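Local coordinates for monosaccharide ABC transporter substrate-binding protein, CUT2 family (PDB 4RU1) that probably serves as the sugar-binding component of an ABC transporter and is seen here holding myo-inositol, at residues 19-24 against 263-268; 143-148 against 195-200. One frame throughout, in Å; residues are numbered along the deposited sequence.

In the fold
The chain has the two-lobed fold of a type I periplasmic binding protein, and the contacts lie in different lobes, on opposite sides of the chain's centre and with their own centres about 48 Å apart. In contact 1, helix 253-270 packs on strand 21-27, the first in the chain, within the parallel sheet of one lobe. Contact 2 joins a strand of the other sheet to the turn that leads out of helix 183-196. Both are mostly buried, although Ser199 in contact 2 is exposed. Their chemistry differs accordingly: 19-24 against 263-268 is aliphatic packing edged by an indole, whereas 143-148 against 195-200 adds a chain of side-chain hydrogen bonds to the packing of Ile200 on His145 and Leu147.

Contact 1. Residues 19-24 against 263-268; sequences PHLTIA and SLWLYI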
ATOM      1  N   PRO A  19     -28.048 -13.812   3.868  1.00 41.42           N
ATOM      2  CA  PRO A  19     -27.480 -13.848   5.205  1.00 37.82           C
ATOM      3  C   PRO A  19     -26.716 -12.546   5.534  1.00 30.78           C
ATOM      4  O   PRO A  19     -26.181 -11.886   4.658  1.00 31.21           O
ATOM      5  CB  PRO A  19     -26.557 -15.069   5.172  1.00 48.06           C
ATOM      6  CG  PRO A  19     -26.254 -15.315   3.726  1.00 48.29           C
ATOM      7  CD  PRO A  19     -27.202 -14.513   2.884  1.00 51.95           C
ATOM      8  N   HIS A  20     -26.744 -12.151   6.794  1.00 23.86           N
ATOM      9  CA  HIS A  20     -26.077 -10.932   7.174  1.00 25.87           C
ATOM     10  C   HIS A  20     -24.758 -11.332   7.811  1.00 31.51           C
ATOM     11  O   HIS A  20     -24.712 -12.213   8.665  1.00 23.82           O
ATOM     12  CB  HIS A  20     -26.893 -10.052   8.105  1.00 26.08           C
ATOM     13  CG  HIS A  20     -26.132  -8.860   8.540  1.00 27.60           C
ATOM     14  ND1 HIS A  20     -25.448  -8.857   9.729  1.00 37.89           N
ATOM     15  CD2 HIS A  20     -25.867  -7.681   7.939  1.00 41.36           C
ATOM     16  CE1 HIS A  20     -24.783  -7.727   9.834  1.00 22.58           C
ATOM     17  NE2 HIS A  20     -25.052  -6.977   8.788  1.00 28.16           N
ATOM     18  N   LEU A  21     -23.674 -10.708   7.350  1.00 16.31           N
ATOM     19  CA  LEU A  21     -22.333 -11.012   7.803  1.00 22.05           C
ATOM     20  C   LEU A  21     -21.668  -9.805   8.456  1.00 16.73           C
ATOM     21  O   LEU A  21     -21.941  -8.660   8.093  1.00 21.26           O
ATOM     22  CB  LEU A  21     -21.481 -11.355   6.586  1.00 23.03           C
ATOM     23  CG  LEU A  21     -22.000 -12.521   5.795  1.00 18.63           C
ATOM     24  CD1 LEU A  21     -21.044 -12.876   4.717  1.00 21.08           C
ATOM     25  CD2 LEU A  21     -22.243 -13.737   6.681  1.00 25.35           C
ATOM     26  N   THR A  22     -20.828 -10.101   9.458  1.00 18.60           N
ATOM     27  CA  THR A  22     -20.013  -9.093  10.090  1.00 19.19           C
ATOM     28  C   THR A  22     -18.552  -9.396   9.795  1.00 13.77           C
ATOM     29  O   THR A  22     -18.042 -10.554  10.100  1.00 16.71           O
ATOM     30  CB  THR A  22     -20.189  -9.023  11.630  1.00 29.89           C
ATOM     31  OG1 THR A  22     -21.524  -8.627  11.934  1.00 24.74           O
ATOM     32  CG2 THR A  22     -19.175  -7.961  12.248  1.00 21.82           C
ATOM     33  N   ILE A  23     -17.916  -8.463   9.082  1.00 15.30           N
ATOM     34  CA  ILE A  23     -16.483  -8.636   8.719  0.50 16.09           C
ATOM     35  C   ILE A  23     -15.636  -7.559   9.370  1.00 14.78           C
ATOM     36  O   ILE A  23     -15.949  -6.403   9.295  1.00 17.05           O
ATOM     37  CB  ILE A  23     -16.238  -8.589   7.198  0.50 15.34           C
ATOM     38  CG1 ILE A  23     -17.213  -9.528   6.458  0.50 19.74           C
ATOM     39  CG2 ILE A  23     -14.750  -8.838   6.891  0.50 13.37           C
ATOM     40  CD1 ILE A  23     -17.086 -11.011   6.724  0.50 16.61           C
ATOM     41  N   ALA A  24     -14.567  -7.997  10.092  1.00 15.66           N
ATOM     42  CA  ALA A  24     -13.546  -7.073  10.651  1.00 14.73           C
ATOM     43  C   ALA A  24     -12.469  -6.830   9.663  1.00 13.58           C
ATOM     44  O   ALA A  24     -11.823  -7.838   9.217  1.00 17.98           O
ATOM     45  CB  ALA A  24     -12.903  -7.632  11.910  1.00 15.03           C
ATOM     46  N   SER A 263     -14.352 -11.560  -1.398  1.00 14.98           N
ATOM     47  CA  SER A 263     -13.776 -12.865  -1.341  1.00 12.60           C
ATOM     48  C   SER A 263     -14.235 -13.608  -0.102  1.00 12.25           C
ATOM     49  O   SER A 263     -14.448 -14.826  -0.162  1.00 14.23           O
ATOM     50  CB  SER A 263     -12.263 -12.835  -1.516  1.00 14.91           C
ATOM     51  OG  SER A 263     -11.593 -12.443  -0.308  1.00 16.62           O
ATOM     52  N   LEU A 264     -14.312 -12.898   1.029  1.00 13.14           N
ATOM     53  CA  LEU A 264     -14.856 -13.555   2.233  1.00 14.96           C
ATOM     54  C   LEU A 264     -16.327 -13.936   2.022  1.00 12.49           C
ATOM     55  O   LEU A 264     -16.786 -15.028   2.446  1.00 14.36           O
ATOM     56  CB  LEU A 264     -14.696 -12.660   3.474  1.00 11.65           C
ATOM     57  CG  LEU A 264     -13.303 -12.624   4.022  1.00 12.45           C
ATOM     58  CD1 LEU A 264     -13.048 -11.521   5.058  1.00 14.82           C
ATOM     59  CD2 LEU A 264     -13.035 -13.946   4.694  1.00 17.41           C
ATOM     60  N   TRP A 265     -17.044 -13.114   1.285  1.00 15.31           N
ATOM     61  CA  TRP A 265     -18.463 -13.407   1.011  1.00 14.19           C
ATOM     62  C   TRP A 265     -18.529 -14.662   0.116  1.00 16.85           C
ATOM     63  O   TRP A 265     -19.331 -15.551   0.393  1.00 17.29           O
ATOM     64  CB  TRP A 265     -19.219 -12.205   0.427  1.00 13.23           C
ATOM     65  CG  TRP A 265     -20.608 -12.489  -0.103  1.00 19.07           C
ATOM     66  CD1 TRP A 265     -21.792 -12.280   0.566  1.00 22.97           C
ATOM     67  CD2 TRP A 265     -20.942 -13.006  -1.396  1.00 20.18           C
ATOM     68  NE1 TRP A 265     -22.870 -12.617  -0.267  1.00 20.84           N
ATOM     69  CE2 TRP A 265     -22.357 -13.103  -1.453  1.00 23.92           C
ATOM     70  CE3 TRP A 265     -20.181 -13.419  -2.500  1.00 25.33           C
ATOM     71  CZ2 TRP A 265     -23.011 -13.570  -2.579  1.00 22.37           C
ATOM     72  CZ3 TRP A 265     -20.840 -13.889  -3.623  1.00 29.72           C
ATOM     73  CH2 TRP A 265     -22.236 -13.986  -3.637  1.00 22.66           C
ATOM     74  N   LEU A 266     -17.709 -14.784  -0.914  1.00 14.83           N
ATOM     75  CA  LEU A 266     -17.679 -15.989  -1.718  1.00 13.34           C
ATOM     76  C   LEU A 266     -17.278 -17.256  -0.954  1.00 15.96           C
ATOM     77  O   LEU A 266     -17.856 -18.358  -1.123  1.00 15.83           O
ATOM     78  CB  LEU A 266     -16.665 -15.791  -2.884  1.00 20.27           C
ATOM     79  CG  LEU A 266     -17.080 -15.052  -4.145  1.00 17.66           C
ATOM     80  CD1 LEU A 266     -15.851 -14.693  -4.996  1.00 18.33           C
ATOM     81  CD2 LEU A 266     -18.032 -15.956  -4.961  1.00 18.00           C
ATOM     82  N   TYR A 267     -16.317 -17.139  -0.061  1.00 14.74           N
ATOM     83  CA  TYR A 267     -15.910 -18.279   0.755  1.00 15.06           C
ATOM     84  C   TYR A 267     -17.044 -18.727   1.680  1.00 15.61           C
ATOM     85  O   TYR A 267     -17.278 -19.907   1.831  1.00 16.44           O
ATOM     86  CB  TYR A 267     -14.672 -17.960   1.600  1.00 13.00           C
ATOM     87  CG  TYR A 267     -14.161 -19.148   2.340  1.00 16.88           C
ATOM     88  CD1 TYR A 267     -13.424 -20.127   1.692  1.00 15.45           C
ATOM     89  CD2 TYR A 267     -14.377 -19.284   3.687  1.00 18.95           C
ATOM     90  CE1 TYR A 267     -12.925 -21.242   2.368  1.00 16.86           C
ATOM     91  CE2 TYR A 267     -13.875 -20.402   4.380  1.00 15.93           C
ATOM     92  CZ  TYR A 267     -13.154 -21.369   3.710  1.00 19.97           C
ATOM     93  OH  TYR A 267     -12.610 -22.497   4.402  1.00 23.72           O
ATOM     94  N   ILE A 268     -17.640 -17.769   2.396  1.00 13.97           N
ATOM     95  CA  ILE A 268     -18.621 -18.104   3.426  1.00 13.68           C
ATOM     96  C   ILE A 268     -19.879 -18.641   2.749  1.00 18.43           C
ATOM     97  O   ILE A 268     -20.473 -19.631   3.221  1.00 18.96           O
ATOM     98  CB  ILE A 268     -18.896 -16.870   4.311  1.00 15.78           C
ATOM     99  CG1 ILE A 268     -17.718 -16.522   5.198  1.00 20.86           C
ATOM    100  CG2 ILE A 268     -20.148 -17.062   5.187  1.00 17.07           C
ATOM    101  CD1 ILE A 268     -17.774 -15.085   5.687  1.00 24.01           C
TER
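Leu264 and Ile268, joined by the helical bond from Ile268 N to Leu264 O (2.9 Å), turn their side chains from one face of helix 253-270 toward Leu21 and Ile23. Strand 21-27, the first in the chain, lies next to edge strand 52-58 in the parallel sheet of one lobe of this type I periplasmic binding protein, and the late helix comes back to pack on it. The axes of 21-24 and 263-268 approach to 10.5 Å at 133°. The side chains that fill this spacing meet only through apolar atoms. Ile23 crosses Leu264 at a slant, with Ile23 CG2 3.7 Å from Leu264 CD1, a less certain contact because Ile23 has a second conformer. Leu264 also touches Val105 of strand 104-107, extending the apolar layer across the sheet. The backbone of Leu21 and Ile23 pairs with strand 52-58. Trp265 borders the contact, its side chain resting also on Asp50. CD1 of Leu21 extends anti to CA (chi2 -174°), which carries it out to CD1 of the Trp265 indole, met obliquely at 4.3 Å. Leu21 and Ile268 reach each other tip to tip, the two CD1 methyls 4.1 Å apart.

Contact 2. Residues 143-148 against 195-200; sequences FKHVLC and KQDPSI
The imidazole of His145 turns its ND1-CE1 edge to the neighbouring turn, ND1 to the Ser199 hydroxyl and CE1 to the Asp197 carboxylate, with one face over Ile200. CG, anti to the backbone N (chi1 -177°), projects from strand 145-150 toward this turn, which follows helix 183-196 in the beta-alpha-beta crossover between strands 172-177 and 202-205, the two that flank 145-150. His145 ND1 donates to Ser199 OG at 2.8 Å, nearly straight (162°) and in the ring plane. Ser199 OG in turn donates to Asp197 OD1 on its syn side, 2.7 Å away, while Ser199 N reaches OD1 from the same face of the carboxylate at 3.1 Å, closing an Asx turn inside the type I turn 197-200. His145 and Asp197 meet tip to tip with planes 61° apart, CE1 3.2 Å from OD2. Ile200 CG1 makes a CH-pi contact 3.7 Å from the ring centroid; its CG2 packs on Leu147 CB. NE2 pairs with Thr174 OG1. An alanine at His145 would probably leave Ser199 OG without its donor, Thr174 without this partner and a gap over Ile200 CG1. The carboxylate near CE1 would probably polarise the ring, though NE2's bond fits a neutral ring as well.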
ATOM      1  N   PHE A 143      18.309   7.841 -15.233  1.00 20.56           N
ATOM      2  CA  PHE A 143      18.690   8.318 -13.872  1.00 18.47           C
ATOM      3  C   PHE A 143      19.886   7.577 -13.367  1.00 17.81           C
ATOM      4  O   PHE A 143      20.065   6.374 -13.681  1.00 21.45           O
ATOM      5  CB  PHE A 143      17.460   8.159 -12.927  1.00 16.64           C
ATOM      6  CG  PHE A 143      16.288   9.025 -13.347  1.00 15.99           C
ATOM      7  CD1 PHE A 143      16.390  10.403 -13.214  1.00 16.90           C
ATOM      8  CD2 PHE A 143      15.107   8.522 -13.877  1.00 16.98           C
ATOM      9  CE1 PHE A 143      15.344  11.261 -13.542  1.00 16.22           C
ATOM     10  CE2 PHE A 143      14.071   9.367 -14.223  1.00 17.98           C
ATOM     11  CZ  PHE A 143      14.179  10.753 -14.085  1.00 18.46           C
ATOM     12  N   LYS A 144      20.699   8.272 -12.583  1.00 17.40           N
ATOM     13  CA  LYS A 144      21.971   7.743 -12.075  1.00 19.83           C
ATOM     14  C   LYS A 144      22.055   7.563 -10.555  1.00 14.68           C
ATOM     15  O   LYS A 144      22.964   6.922 -10.115  1.00 19.48           O
ATOM     16  CB  LYS A 144      23.130   8.704 -12.448  1.00 24.59           C
ATOM     17  CG  LYS A 144      23.290   9.096 -13.936  1.00 40.29           C
ATOM     18  CD  LYS A 144      23.552   7.904 -14.860  1.00 50.39           C
ATOM     19  CE  LYS A 144      23.569   8.340 -16.334  1.00 36.41           C
ATOM     20  NZ  LYS A 144      22.940   7.321 -17.225  1.00 49.88           N
ATOM     21  N   HIS A 145      21.236   8.291  -9.778  1.00 16.62           N
ATOM     22  CA  HIS A 145      21.303   8.261  -8.336  1.00 16.18           C
ATOM     23  C   HIS A 145      19.902   8.435  -7.746  1.00 12.49           C
ATOM     24  O   HIS A 145      19.363   9.522  -7.661  1.00 17.35           O
ATOM     25  CB  HIS A 145      22.286   9.290  -7.781  1.00 18.71           C
ATOM     26  CG  HIS A 145      22.413   9.222  -6.292  1.00 15.48           C
ATOM     27  ND1 HIS A 145      23.214  10.054  -5.549  1.00 17.53           N
ATOM     28  CD2 HIS A 145      21.867   8.347  -5.405  1.00 16.23           C
ATOM     29  CE1 HIS A 145      23.110   9.738  -4.269  1.00 20.45           C
ATOM     30  NE2 HIS A 145      22.273   8.722  -4.153  1.00 17.64           N
ATOM     31  N   VAL A 146      19.319   7.293  -7.340  1.00 14.30           N
ATOM     32  CA  VAL A 146      17.970   7.342  -6.763  1.00 17.51           C
ATOM     33  C   VAL A 146      17.957   7.416  -5.226  1.00 16.80           C
ATOM     34  O   VAL A 146      18.804   6.811  -4.564  1.00 15.93           O
ATOM     35  CB  VAL A 146      17.158   6.107  -7.199  1.00 16.43           C
ATOM     36  CG1 VAL A 146      17.750   4.819  -6.677  1.00 18.07           C
ATOM     37  CG2 VAL A 146      15.677   6.227  -6.779  1.00 19.49           C
ATOM     38  N   LEU A 147      17.042   8.237  -4.685  1.00 16.44           N
ATOM     39  CA  LEU A 147      16.707   8.292  -3.262  1.00 13.47           C
ATOM     40  C   LEU A 147      15.362   7.685  -3.078  1.00 15.51           C
ATOM     41  O   LEU A 147      14.341   8.195  -3.623  1.00 17.79           O
ATOM     42  CB  LEU A 147      16.659   9.756  -2.858  1.00 14.41           C
ATOM     43  CG  LEU A 147      16.323   9.988  -1.418  1.00 16.24           C
ATOM     44  CD1 LEU A 147      17.411   9.461  -0.516  1.00 19.46           C
ATOM     45  CD2 LEU A 147      16.110  11.478  -1.134  1.00 20.01           C
ATOM     46  N   CYS A 148      15.307   6.600  -2.313  1.00 13.34           N
ATOM     47  CA  CYS A 148      14.021   5.962  -1.985  1.00 14.35           C
ATOM     48  C   CYS A 148      13.612   6.434  -0.600  1.00 17.83           C
ATOM     49  O   CYS A 148      14.408   6.324   0.338  1.00 17.90           O
ATOM     50  CB  CYS A 148      14.180   4.474  -1.933  1.00 14.43           C
ATOM     51  SG  CYS A 148      14.226   3.751  -3.570  1.00 23.14           S
ATOM     52  N   LYS A 195      19.783  18.887  -0.904  1.00 14.97           N
ATOM     53  CA  LYS A 195      20.798  19.966  -0.904  1.00 17.32           C
ATOM     54  C   LYS A 195      22.192  19.417  -0.596  1.00 17.50           C
ATOM     55  O   LYS A 195      23.225  19.878  -1.089  1.00 23.46           O
ATOM     56  CB  LYS A 195      20.409  21.033   0.188  1.00 21.35           C
ATOM     57  CG  LYS A 195      19.504  22.125  -0.286  1.00 35.60           C
ATOM     58  CD  LYS A 195      19.572  23.335   0.651  1.00 52.48           C
ATOM     59  CE  LYS A 195      20.784  24.211   0.353  1.00 68.48           C
ATOM     60  NZ  LYS A 195      20.673  25.539   1.014  1.00102.40           N
ATOM     61  N   GLN A 196      22.220  18.435   0.291  1.00 15.65           N
ATOM     62  CA  GLN A 196      23.480  17.874   0.752  1.00 18.75           C
ATOM     63  C   GLN A 196      24.110  17.039  -0.320  1.00 17.26           C
ATOM     64  O   GLN A 196      25.304  16.847  -0.286  1.00 20.02           O
ATOM     65  CB  GLN A 196      23.234  17.093   2.050  1.00 19.00           C
ATOM     66  CG  GLN A 196      22.932  18.029   3.207  1.00 25.00           C
ATOM     67  CD  GLN A 196      22.235  17.444   4.476  1.00 27.30           C
ATOM     68  OE1 GLN A 196      21.928  16.266   4.598  1.00 25.20           O
ATOM     69  NE2 GLN A 196      21.932  18.352   5.396  1.00 30.66           N
ATOM     70  N   ASP A 197      23.302  16.427  -1.168  1.00 16.35           N
ATOM     71  CA  ASP A 197      23.845  15.622  -2.242  1.00 16.98           C
ATOM     72  C   ASP A 197      23.142  15.927  -3.586  1.00 20.28           C
ATOM     73  O   ASP A 197      22.131  15.260  -4.001  1.00 17.46           O
ATOM     74  CB  ASP A 197      23.695  14.134  -1.946  1.00 18.58           C
ATOM     75  CG  ASP A 197      24.504  13.286  -2.874  1.00 17.36           C
ATOM     76  OD1 ASP A 197      25.039  13.804  -3.877  1.00 16.99           O
ATOM     77  OD2 ASP A 197      24.561  12.073  -2.634  1.00 20.60           O
ATOM     78  N   PRO A 198      23.686  16.861  -4.338  1.00 17.26           N
ATOM     79  CA  PRO A 198      23.059  17.251  -5.579  1.00 23.54           C
ATOM     80  C   PRO A 198      23.129  16.196  -6.692  1.00 21.41           C
ATOM     81  O   PRO A 198      22.414  16.321  -7.722  1.00 24.83           O
ATOM     82  CB  PRO A 198      23.846  18.509  -5.998  1.00 23.87           C
ATOM     83  CG  PRO A 198      24.483  19.021  -4.768  1.00 27.52           C
ATOM     84  CD  PRO A 198      24.622  17.873  -3.801  1.00 19.16           C
ATOM     85  N   SER A 199      23.926  15.136  -6.461  1.00 14.98           N
ATOM     86  CA  SER A 199      23.919  14.035  -7.385  1.00 15.24           C
ATOM     87  C   SER A 199      22.600  13.261  -7.422  1.00 15.31           C
ATOM     88  O   SER A 199      22.379  12.471  -8.371  1.00 18.26           O
ATOM     89  CB  SER A 199      25.130  13.109  -7.139  1.00 16.36           C
ATOM     90  OG  SER A 199      24.943  12.241  -6.026  1.00 19.76           O
ATOM     91  N   ILE A 200      21.796  13.363  -6.360  1.00 14.76           N
ATOM     92  CA  ILE A 200      20.512  12.721  -6.429  1.00 16.53           C
ATOM     93  C   ILE A 200      19.675  13.328  -7.530  1.00 13.57           C
ATOM     94  O   ILE A 200      19.404  14.519  -7.545  1.00 16.77           O
ATOM     95  CB  ILE A 200      19.754  12.756  -5.071  1.00 13.49           C
ATOM     96  CG1 ILE A 200      20.575  12.108  -3.949  1.00 16.68           C
ATOM     97  CG2 ILE A 200      18.359  12.179  -5.238  1.00 18.33           C
ATOM     98  CD1 ILE A 200      20.153  12.396  -2.541  1.00 15.01           C
TER